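Paraflagellar rod component (Trypanosoma cruzi, PDB 6XYB) is of unknown function but belongs to a conserved kinetoplastid-specific family and assembles as four copies around shared magnesium and potassium ions. Local coordinates at residues 95-100 with 112-117; 15-20 with 64-69; 29-34 with 51-56; 8-13 with 108-113. All coordinates share one frame; numbering follows the deposited sequence.

How the contacts relate
All four contacts reach one antiparallel sheet. Contact 1 joins its edge strand 93-103 to strand 108-117, and contact 4 joins that strand to 6-13, the two sharing Lys-112 and Leu-113, with centres 11 Å apart. The next strand, 17-21, links contact 4 to contact 2: Thr-19 O and Ser-10 N lie 2.8 Å apart, a probable hydrogen bond. Contact 3 sets helix 27-36 against the far end of the sheet, its centre 10 Å from that of contact 2 and 19 Å from that of contact 1. Along the chain, contact 3 lies inside the loop closed by contact 2, and contact 2 inside that closed by contact 4. Potassium and magnesium bind at contact 1, where subunits meet.

Contact 1 (95-100 with 112-117); sequences LRASNS and KLFFAR. With K (potassium ion), chain F; MG (magnesium ion), chain H; MG (magnesium ion), chain G.
Leu-95 holds CG anti to its backbone N (chi1 178°), and a chi2 of 66° brings CD1 over one face of the Phe-115 ring, whose CG stands anti to its own carbonyl carbon (chi1 -62°). The methyl makes a CH-pi contact, offset toward the rim. Both residues belong to the beta hairpin of strands 93-103 and 108-117, whose register is shifted by one at a classic beta bulge in which Arg-96 and Ala-97 both face Phe-114. Phe-114 O accepts a nearly straight bond from Arg-96 N (2.8 Å) and a weak one from Ala-97 N (3.4 Å). Farther along, Lys-112 O is gripped twice: Ser-98 OG donates to Lys-112 O at 2.9 Å, and Asn-99 N is the second donor. Leu-113 packs its CD2 against that hydroxyl. On the other face of the sheet, Asn-99 OD1 meets the Phe-114 ring in plane at its edge, 3.4 Å from CE2, and is also hydrogen-bonded to Ser-98 of the second subunit. Alternate carbonyls of the edge strand bind ions together with the same oxygens of the three other subunits: Arg-96 O holds potassium, while Ser-98 O and Ser-100 O each hold a magnesium, the first of these ions 2.2 Å from Ser-98 O.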
# COMPACT_ATOMS: atom_id res chain seq x y z
N LEU C 95 -5.27 -7.22 8.67
CA LEU C 95 -4.84 -6.43 7.49
C LEU C 95 -3.34 -6.52 7.36
O LEU C 95 -2.64 -6.25 8.36
CB LEU C 95 -5.25 -4.99 7.65
CG LEU C 95 -4.82 -4.04 6.52
CD1 LEU C 95 -5.51 -4.38 5.23
CD2 LEU C 95 -5.09 -2.60 6.95
N ARG C 96 -2.89 -6.91 6.17
CA ARG C 96 -1.46 -7.07 5.89
C ARG C 96 -0.94 -6.03 4.90
O ARG C 96 0.23 -5.63 5.05
CB ARG C 96 -1.17 -8.47 5.36
CG ARG C 96 -1.57 -9.56 6.35
CD ARG C 96 -0.78 -9.56 7.64
NE ARG C 96 0.47 -10.01 7.12
CZ ARG C 96 0.96 -11.24 7.16
NH1 ARG C 96 0.36 -12.24 7.80
NH2 ARG C 96 2.08 -11.47 6.51
N ALA C 97 -1.76 -5.60 3.96
CA ALA C 97 -1.26 -4.73 2.90
C ALA C 97 -2.42 -4.02 2.20
O ALA C 97 -3.54 -4.50 2.24
CB ALA C 97 -0.39 -5.47 1.91
N SER C 98 -2.11 -2.90 1.57
CA SER C 98 -3.12 -2.22 0.75
C SER C 98 -2.40 -1.53 -0.42
O SER C 98 -1.28 -1.12 -0.29
CB SER C 98 -3.91 -1.20 1.52
OG SER C 98 -4.91 -0.53 0.77
N ASN C 99 -3.10 -1.30 -1.52
CA ASN C 99 -2.59 -0.48 -2.64
C ASN C 99 -3.76 0.15 -3.38
O ASN C 99 -4.87 -0.30 -3.25
CB ASN C 99 -1.64 -1.30 -3.53
CG ASN C 99 -2.16 -2.56 -4.14
OD1 ASN C 99 -2.02 -3.65 -3.61
ND2 ASN C 99 -2.84 -2.40 -5.25
N SER C 100 -3.47 1.17 -4.11
CA SER C 100 -4.53 1.83 -4.89
C SER C 100 -3.94 2.41 -6.17
O SER C 100 -2.74 2.74 -6.27
CB SER C 100 -5.23 2.87 -4.04
OG SER C 100 -4.31 3.74 -3.38
N LYS C 112 -7.13 -2.03 -3.16
CA LYS C 112 -7.08 -3.40 -2.71
C LYS C 112 -6.58 -3.48 -1.25
O LYS C 112 -5.70 -2.75 -0.84
CB LYS C 112 -6.26 -4.23 -3.67
CG LYS C 112 -6.97 -4.24 -5.01
CD LYS C 112 -6.58 -5.27 -5.95
CE LYS C 112 -6.97 -4.85 -7.34
NZ LYS C 112 -8.40 -5.19 -7.58
N LEU C 113 -7.22 -4.36 -0.49
CA LEU C 113 -6.89 -4.60 0.93
C LEU C 113 -6.64 -6.12 1.00
O LEU C 113 -7.54 -6.93 0.62
CB LEU C 113 -8.04 -4.15 1.82
CG LEU C 113 -8.42 -2.69 1.85
CD1 LEU C 113 -9.81 -2.52 2.49
CD2 LEU C 113 -7.45 -1.83 2.67
N PHE C 114 -5.51 -6.51 1.57
CA PHE C 114 -5.18 -7.94 1.66
C PHE C 114 -5.08 -8.34 3.15
O PHE C 114 -4.50 -7.61 3.95
CB PHE C 114 -3.80 -8.19 1.03
CG PHE C 114 -3.76 -7.92 -0.44
CD1 PHE C 114 -4.31 -8.81 -1.32
CD2 PHE C 114 -3.25 -6.72 -0.90
CE1 PHE C 114 -4.28 -8.58 -2.69
CE2 PHE C 114 -3.18 -6.50 -2.28
CZ PHE C 114 -3.73 -7.40 -3.15
N PHE C 115 -5.72 -9.47 3.46
CA PHE C 115 -5.88 -9.93 4.86
C PHE C 115 -5.38 -11.36 5.03
O PHE C 115 -5.44 -12.17 4.07
CB PHE C 115 -7.34 -9.95 5.26
CG PHE C 115 -7.99 -8.59 5.23
CD1 PHE C 115 -8.54 -8.11 4.05
CD2 PHE C 115 -8.13 -7.78 6.37
CE1 PHE C 115 -9.08 -6.84 3.97
CE2 PHE C 115 -8.73 -6.51 6.30
CZ PHE C 115 -9.19 -6.04 5.08
N ALA C 116 -4.85 -11.65 6.22
CA ALA C 116 -4.42 -13.02 6.57
C ALA C 116 -5.05 -13.42 7.89
O ALA C 116 -5.50 -12.56 8.71
CB ALA C 116 -2.89 -13.07 6.64
N ARG C 117 -5.15 -14.74 8.14
CA ARG C 117 -5.67 -15.20 9.45
C ARG C 117 -4.61 -14.96 10.53
O ARG C 117 -3.42 -14.90 10.17
CB ARG C 117 -6.04 -16.69 9.44
CG ARG C 117 -7.20 -17.09 8.57
CD ARG C 117 -8.52 -16.47 8.94
NE ARG C 117 -9.14 -16.99 10.17
CZ ARG C 117 -10.27 -16.52 10.68
NH1 ARG C 117 -10.92 -15.58 10.05
NH2 ARG C 117 -10.77 -17.00 11.81
K K F . 1.95 -3.79 5.93
MG MG H . 0.58 -0.03 0.29
MG MG G . -0.86 3.97 -5.83
O HOH W 1 0.15 -4.89 8.53
O HOH W 2 -1.94 -12.42 10.16

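Contact 2 (15-20 with 64-69); sequences PPVITM and RMELSQ
Two successive prolines, the first behind a cis peptide bond, bring segment 15-20 up to Glu-66 and Leu-67: Pro-15 sets CG 3.6 Å from Glu-66 OE2, and the Pro-16 ring meets the Leu-67 side chain at about a right angle, Pro-16 CB lying 3.7 Å from Leu-67 CD1. Beyond the prolines the chain becomes strand 17-21, which runs antiparallel to strand 62-66 in the sheet. Ile-18 and Met-65 form the hydrogen-bonded pair, with two nearly straight backbone bonds. A third bond, from Leu-67 N to Pro-16 O at 3.1 Å, is more bent (148°) and carries the pairing past the end of strand 62-66 to Leu-67, the first residue of an inverse gamma turn centred on Ser-68.

The two faces differ in character. Ile-18 and Met-65 lie on the inner one, where Met-65 packs on Phe-54 and on Glu-34 of helix 27-36, and Ile-18 on Val-9. Val-17, Thr-19, Arg-64 and Glu-66 occupy the other, which is partly exposed. There Arg-64 has CG anti to its backbone N (chi1 -180°) and runs extended to NE; a chi4 of -83° then turns the guanidinium so that one face receives Val-17 CG1, displaced toward the rim and 3.6 Å from Arg-64 NE. Val-17 CG2 touches the Glu-66 carboxylate, 3.8 Å from OE1. The same oxygen closes a salt bridge within the strand: Arg-64 NH2 reaches Glu-66 OE1 at 3.3 Å, nearly in line with its C-O bond.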
# COMPACT_ATOMS: atom_id res chain seq x y z
N PRO C 15 -19.45 4.39 -9.63
CA PRO C 15 -20.09 4.21 -8.33
C PRO C 15 -19.40 3.13 -7.51
O PRO C 15 -18.55 2.39 -8.04
CB PRO C 15 -21.52 3.77 -8.67
CG PRO C 15 -21.37 3.09 -10.03
CD PRO C 15 -20.20 3.77 -10.72
N PRO C 16 -19.70 3.08 -6.19
CA PRO C 16 -18.99 2.21 -5.25
C PRO C 16 -19.32 0.73 -5.49
O PRO C 16 -20.46 0.29 -5.38
CB PRO C 16 -19.38 2.65 -3.85
CG PRO C 16 -20.47 3.69 -4.03
CD PRO C 16 -20.65 3.97 -5.51
N VAL C 17 -18.27 -0.05 -5.79
CA VAL C 17 -18.43 -1.52 -6.02
C VAL C 17 -17.37 -2.22 -5.18
O VAL C 17 -16.16 -1.93 -5.36
CB VAL C 17 -18.32 -1.96 -7.50
CG1 VAL C 17 -18.47 -3.48 -7.56
CG2 VAL C 17 -19.34 -1.21 -8.37
N ILE C 18 -17.83 -3.08 -4.30
CA ILE C 18 -16.92 -3.78 -3.38
C ILE C 18 -16.96 -5.27 -3.75
O ILE C 18 -18.02 -5.88 -3.84
CB ILE C 18 -17.32 -3.59 -1.91
CG1 ILE C 18 -17.32 -2.11 -1.52
CG2 ILE C 18 -16.43 -4.46 -1.01
CD1 ILE C 18 -18.16 -1.80 -0.33
N THR C 19 -15.79 -5.88 -3.97
CA THR C 19 -15.64 -7.31 -4.27
C THR C 19 -14.76 -7.96 -3.20
O THR C 19 -13.77 -7.34 -2.78
CB THR C 19 -15.10 -7.51 -5.67
OG1 THR C 19 -13.95 -6.72 -5.93
CG2 THR C 19 -16.10 -7.18 -6.74
N MET C 20 -15.08 -9.19 -2.84
CA MET C 20 -14.34 -9.94 -1.82
C MET C 20 -14.00 -11.30 -2.37
O MET C 20 -14.92 -12.01 -2.80
CB MET C 20 -15.20 -10.05 -0.55
CG MET C 20 -15.71 -8.72 -0.09
SD MET C 20 -16.23 -8.67 1.61
CE MET C 20 -17.60 -9.72 1.59
N ARG C 64 -19.89 -9.71 -4.45
CA ARG C 64 -19.94 -8.36 -5.01
C ARG C 64 -21.10 -7.55 -4.45
O ARG C 64 -22.24 -8.04 -4.48
CB ARG C 64 -20.13 -8.41 -6.52
CG ARG C 64 -20.19 -7.02 -7.17
CD ARG C 64 -20.58 -7.15 -8.60
NE ARG C 64 -20.56 -5.90 -9.31
CZ ARG C 64 -21.54 -5.00 -9.32
NH1 ARG C 64 -22.65 -5.14 -8.58
NH2 ARG C 64 -21.41 -3.93 -10.07
N MET C 65 -20.81 -6.36 -4.00
CA MET C 65 -21.85 -5.40 -3.56
C MET C 65 -21.68 -4.08 -4.31
O MET C 65 -20.58 -3.51 -4.28
CB MET C 65 -21.81 -5.14 -2.04
CG MET C 65 -22.61 -3.92 -1.57
SD MET C 65 -22.25 -3.54 0.23
CE MET C 65 -23.35 -4.81 0.76
N GLU C 66 -22.76 -3.53 -4.86
CA GLU C 66 -22.73 -2.12 -5.27
C GLU C 66 -23.59 -1.29 -4.31
O GLU C 66 -24.76 -1.66 -4.12
CB GLU C 66 -23.18 -1.93 -6.71
CG GLU C 66 -23.10 -0.47 -7.15
CD GLU C 66 -23.39 -0.25 -8.64
OE1 GLU C 66 -23.00 -1.12 -9.45
OE2 GLU C 66 -23.96 0.81 -8.99
N LEU C 67 -23.06 -0.19 -3.77
CA LEU C 67 -23.86 0.77 -2.93
C LEU C 67 -24.76 1.63 -3.83
O LEU C 67 -24.32 2.10 -4.90
CB LEU C 67 -22.97 1.65 -2.05
CG LEU C 67 -21.83 0.99 -1.28
CD1 LEU C 67 -21.02 2.04 -0.56
CD2 LEU C 67 -22.32 -0.07 -0.33
N SER C 68 -26.00 1.89 -3.41
CA SER C 68 -27.15 2.08 -4.35
C SER C 68 -27.08 3.38 -5.21
O SER C 68 -27.96 4.26 -5.03
CB SER C 68 -28.47 1.88 -3.63
OG SER C 68 -28.39 2.23 -2.26
N GLN C 69 -26.13 3.45 -6.16
CA GLN C 69 -26.04 4.46 -7.27
C GLN C 69 -25.31 5.70 -6.75
O GLN C 69 -25.07 6.64 -7.54
CB GLN C 69 -27.44 4.82 -7.79

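Contact 3 (29-34 with 51-56); sequences TVKLLE and PVKFLF
The ring of Phe-54 and the carboxylate of Glu-34 are the flat groups here. Val-30 CG1, Leu-33 CB and Glu-34 CG all approach the ring obliquely; the valine methyl lies 3.6 Å from Phe-54 CD2 and, beside the ring, 3.5 Å from Phe-54 CB, while Leu-33 CB stays 4.2 Å from Phe-54 CE2. The carboxylate is met by the backbone: Phe-54 N donates to Glu-34 OE2 at 2.8 Å, on the anti side of that oxygen and 28° out of the carboxylate plane. A water reinforces the link, giving one hydrogen to Glu-34 OE2 and the other to Phe-54 O. Glu-34 has its CG at a chi1 of -123°, well away from a staggered value, and the chain then runs extended toward segment 51-56. The second oxygen, OE1, forms a salt bridge with Lys-53 NZ at 3.4 Å, its hydrogen bond weak. Lys-31 NZ stands 5.1 Å from Lys-53 NZ, and the negative charge of Glu-34 probably eases the repulsion between the two ammonium groups. One helix residue thus fastens both main chain and side chain of the segment that leads into strand 55-57. Phe-54 extends into the apolar layer between helix and sheet, against Ile-18 and Met-20 of strand 17-21 and Trp-63 and Met-65 of strand 62-66, while Leu-33 continues to Leu-88 of helix 74-90.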
# COMPACT_ATOMS: atom_id res chain seq x y z
N THR C 29 -19.54 -13.87 7.68
CA THR C 29 -18.67 -12.69 7.66
C THR C 29 -19.20 -11.68 6.62
O THR C 29 -19.20 -10.45 6.88
CB THR C 29 -17.25 -13.11 7.31
OG1 THR C 29 -16.78 -13.95 8.36
CG2 THR C 29 -16.34 -11.92 7.13
N VAL C 30 -19.64 -12.22 5.49
CA VAL C 30 -20.22 -11.40 4.39
C VAL C 30 -21.42 -10.66 4.99
O VAL C 30 -21.61 -9.47 4.74
CB VAL C 30 -20.53 -12.31 3.20
CG1 VAL C 30 -21.26 -11.51 2.12
CG2 VAL C 30 -19.26 -12.98 2.63
N LYS C 31 -22.29 -11.39 5.66
CA LYS C 31 -23.54 -10.84 6.25
C LYS C 31 -23.20 -9.75 7.28
O LYS C 31 -23.85 -8.72 7.29
CB LYS C 31 -24.41 -11.93 6.86
CG LYS C 31 -25.10 -12.81 5.82
CD LYS C 31 -25.85 -12.09 4.69
CE LYS C 31 -26.43 -13.04 3.66
NZ LYS C 31 -26.98 -14.24 4.31
N LEU C 32 -22.13 -9.93 8.07
CA LEU C 32 -21.75 -8.91 9.05
C LEU C 32 -21.31 -7.65 8.28
O LEU C 32 -21.66 -6.54 8.66
CB LEU C 32 -20.61 -9.47 9.91
CG LEU C 32 -20.04 -8.58 11.00
CD1 LEU C 32 -19.58 -9.44 12.17
CD2 LEU C 32 -18.91 -7.71 10.51
N LEU C 33 -20.51 -7.82 7.24
CA LEU C 33 -20.09 -6.65 6.44
C LEU C 33 -21.25 -5.97 5.71
O LEU C 33 -21.24 -4.72 5.63
CB LEU C 33 -19.01 -7.02 5.45
CG LEU C 33 -17.68 -7.41 6.07
CD1 LEU C 33 -16.75 -7.81 4.97
CD2 LEU C 33 -17.12 -6.25 6.86
N GLU C 34 -22.22 -6.74 5.24
CA GLU C 34 -23.46 -6.23 4.61
C GLU C 34 -24.06 -5.17 5.53
O GLU C 34 -24.47 -4.14 5.02
CB GLU C 34 -24.45 -7.36 4.36
CG GLU C 34 -24.87 -7.49 2.93
CD GLU C 34 -25.52 -8.85 2.72
OE1 GLU C 34 -26.37 -9.28 3.59
OE2 GLU C 34 -25.12 -9.48 1.75
N PRO C 51 -32.12 -2.67 2.08
CA PRO C 51 -30.67 -2.72 2.22
C PRO C 51 -29.97 -3.45 1.05
O PRO C 51 -30.46 -4.42 0.56
CB PRO C 51 -30.46 -3.43 3.58
CG PRO C 51 -31.76 -4.18 3.86
CD PRO C 51 -32.83 -3.40 3.15
N VAL C 52 -28.78 -2.99 0.65
CA VAL C 52 -28.03 -3.65 -0.45
C VAL C 52 -27.29 -4.88 0.11
O VAL C 52 -27.01 -4.96 1.33
CB VAL C 52 -27.04 -2.73 -1.17
CG1 VAL C 52 -27.74 -1.65 -1.98
CG2 VAL C 52 -26.05 -2.15 -0.19
N LYS C 53 -27.06 -5.84 -0.79
CA LYS C 53 -26.57 -7.19 -0.43
C LYS C 53 -25.32 -7.50 -1.25
O LYS C 53 -25.14 -7.01 -2.38
CB LYS C 53 -27.61 -8.26 -0.78
CG LYS C 53 -28.99 -8.08 -0.18
CD LYS C 53 -29.74 -9.38 -0.27
CE LYS C 53 -30.25 -9.86 1.07
NZ LYS C 53 -29.15 -10.33 1.95
N PHE C 54 -24.47 -8.33 -0.71
CA PHE C 54 -23.47 -9.04 -1.50
C PHE C 54 -24.13 -10.19 -2.26
O PHE C 54 -24.89 -10.98 -1.65
CB PHE C 54 -22.39 -9.58 -0.56
CG PHE C 54 -21.35 -8.58 -0.15
CD1 PHE C 54 -20.33 -8.23 -1.02
CD2 PHE C 54 -21.36 -8.03 1.10
CE1 PHE C 54 -19.32 -7.35 -0.67
CE2 PHE C 54 -20.36 -7.15 1.46
CZ PHE C 54 -19.38 -6.75 0.56
N LEU C 55 -23.80 -10.27 -3.54
CA LEU C 55 -24.13 -11.40 -4.43
C LEU C 55 -22.90 -12.23 -4.76
O LEU C 55 -21.84 -11.67 -4.94
CB LEU C 55 -24.79 -10.90 -5.72
CG LEU C 55 -26.09 -10.10 -5.57
CD1 LEU C 55 -26.72 -9.84 -6.94
CD2 LEU C 55 -27.11 -10.77 -4.66
N PHE C 56 -23.10 -13.56 -4.82
CA PHE C 56 -22.01 -14.51 -5.13
C PHE C 56 -21.93 -14.76 -6.62
O PHE C 56 -22.92 -15.11 -7.26
CB PHE C 56 -22.18 -15.81 -4.37
CG PHE C 56 -21.08 -16.78 -4.64
CD1 PHE C 56 -19.87 -16.65 -3.99
CD2 PHE C 56 -21.27 -17.82 -5.54
CE1 PHE C 56 -18.87 -17.57 -4.20
CE2 PHE C 56 -20.24 -18.72 -5.78
CZ PHE C 56 -19.06 -18.60 -5.09
O HOH W 3 -25.04 -12.03 0.96

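Contact 4 (8-13 with 108-113); sequences CVSATF and KDTTKL
Val-9 to Phe-13 pair with Asp-109 to Leu-113 in a regular antiparallel arrangement that joins the first and last strands of the chain, 6-13 and 108-117, inside the sheet. Three hydrogen-bonded pairs, Val-9 with Leu-113, Ala-11 with Thr-111 and Phe-13 with Asp-109, supply six backbone bonds. In the non-hydrogen-bonded pair Thr-12 and Thr-110 the hydroxyls meet, OG1 to OG1 at 2.8 Å, and either could donate. On the same face Lys-112, bent at chi4 (-84°), brings NZ to donate to Ser-10 OG at 2.9 Å; this ammonium also forms a salt bridge with Asp-74 of the second subunit. The opposite face, carrying Val-9, Thr-111 and Phe-13, packs on helix 74-90. There the plane of the Asp-109 carboxylate is turned only 19° from that of the Phe-13 ring, with OD2 3.7 Å from Phe-13 CD2. A water in the ring plane, at its edge, donates to Asp-109 OD2 (2.7 Å) and to Ala-11 O (3.1 Å), and hydrogen-bonds to Thr-111 OG1 at 2.6 Å. With OD1 in a salt bridge to Lys-77, both oxygens of this buried carboxylate have partners, which would favour its charged form.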
# COMPACT_ATOMS: atom_id res chain seq x y z
N CYS C 8 -8.77 -11.05 -0.25
CA CYS C 8 -8.55 -9.79 -0.97
C CYS C 8 -9.89 -9.07 -1.06
O CYS C 8 -10.87 -9.68 -1.59
CB CYS C 8 -7.97 -10.00 -2.37
SG CYS C 8 -7.87 -8.47 -3.36
N VAL C 9 -9.95 -7.83 -0.58
CA VAL C 9 -11.14 -7.01 -0.78
C VAL C 9 -10.73 -5.87 -1.72
O VAL C 9 -9.69 -5.22 -1.52
CB VAL C 9 -11.68 -6.44 0.52
CG1 VAL C 9 -12.87 -5.52 0.30
CG2 VAL C 9 -12.07 -7.52 1.48
N SER C 10 -11.53 -5.65 -2.75
CA SER C 10 -11.23 -4.56 -3.67
C SER C 10 -12.42 -3.62 -3.68
O SER C 10 -13.56 -4.10 -3.67
CB SER C 10 -10.92 -5.10 -5.06
OG SER C 10 -10.44 -4.09 -5.91
N ALA C 11 -12.14 -2.34 -3.80
CA ALA C 11 -13.22 -1.35 -3.85
C ALA C 11 -12.88 -0.36 -4.98
O ALA C 11 -11.79 0.25 -4.92
CB ALA C 11 -13.34 -0.64 -2.55
N THR C 12 -13.84 -0.16 -5.88
CA THR C 12 -13.73 0.79 -6.97
C THR C 12 -14.82 1.82 -6.76
O THR C 12 -15.93 1.46 -6.43
CB THR C 12 -13.80 0.07 -8.33
OG1 THR C 12 -12.67 -0.82 -8.43
CG2 THR C 12 -13.71 1.08 -9.46
N PHE C 13 -14.47 3.06 -6.99
CA PHE C 13 -15.37 4.21 -6.95
C PHE C 13 -15.14 5.07 -8.20
O PHE C 13 -14.02 5.16 -8.67
CB PHE C 13 -15.02 5.09 -5.77
CG PHE C 13 -15.00 4.38 -4.47
CD1 PHE C 13 -16.10 4.27 -3.66
CD2 PHE C 13 -13.83 3.81 -4.03
CE1 PHE C 13 -16.08 3.54 -2.48
CE2 PHE C 13 -13.78 3.11 -2.83
CZ PHE C 13 -14.90 2.97 -2.05
N LYS C 108 -12.03 6.56 -12.34
CA LYS C 108 -12.32 5.67 -11.20
C LYS C 108 -11.05 5.32 -10.44
O LYS C 108 -9.97 5.27 -11.06
CB LYS C 108 -12.99 4.36 -11.66
CG LYS C 108 -14.26 4.44 -12.51
CD LYS C 108 -14.90 3.08 -12.72
CE LYS C 108 -16.20 3.16 -13.50
NZ LYS C 108 -17.33 3.52 -12.61
N ASP C 109 -11.19 5.14 -9.16
CA ASP C 109 -10.03 4.71 -8.34
C ASP C 109 -10.31 3.35 -7.74
O ASP C 109 -11.47 3.07 -7.45
CB ASP C 109 -9.64 5.68 -7.24
CG ASP C 109 -10.79 6.01 -6.31
OD1 ASP C 109 -11.63 6.85 -6.74
OD2 ASP C 109 -10.80 5.52 -5.15
N THR C 110 -9.28 2.52 -7.66
CA THR C 110 -9.44 1.17 -7.14
C THR C 110 -8.45 0.96 -6.01
O THR C 110 -7.26 1.18 -6.28
CB THR C 110 -9.24 0.14 -8.27
OG1 THR C 110 -10.26 0.38 -9.26
CG2 THR C 110 -9.32 -1.28 -7.76
N THR C 111 -8.90 0.37 -4.93
CA THR C 111 -8.09 0.09 -3.77
C THR C 111 -8.24 -1.38 -3.41
O THR C 111 -9.36 -1.87 -3.31
CB THR C 111 -8.46 0.97 -2.62
OG1 THR C 111 -8.32 2.35 -2.95
CG2 THR C 111 -7.75 0.60 -1.35
N LYS C 112 -7.13 -2.03 -3.16
CA LYS C 112 -7.08 -3.40 -2.71
C LYS C 112 -6.58 -3.48 -1.25
O LYS C 112 -5.70 -2.75 -0.84
CB LYS C 112 -6.26 -4.23 -3.67
CG LYS C 112 -6.97 -4.24 -5.01
CD LYS C 112 -6.58 -5.27 -5.95
CE LYS C 112 -6.97 -4.85 -7.34
NZ LYS C 112 -8.40 -5.19 -7.58
N LEU C 113 -7.22 -4.36 -0.49
CA LEU C 113 -6.89 -4.60 0.93
C LEU C 113 -6.64 -6.12 1.00
O LEU C 113 -7.54 -6.93 0.62
CB LEU C 113 -8.04 -4.15 1.82
CG LEU C 113 -8.42 -2.69 1.85
CD1 LEU C 113 -9.81 -2.52 2.49
CD2 LEU C 113 -7.45 -1.83 2.67
O HOH W 4 -10.55 2.95 -4.23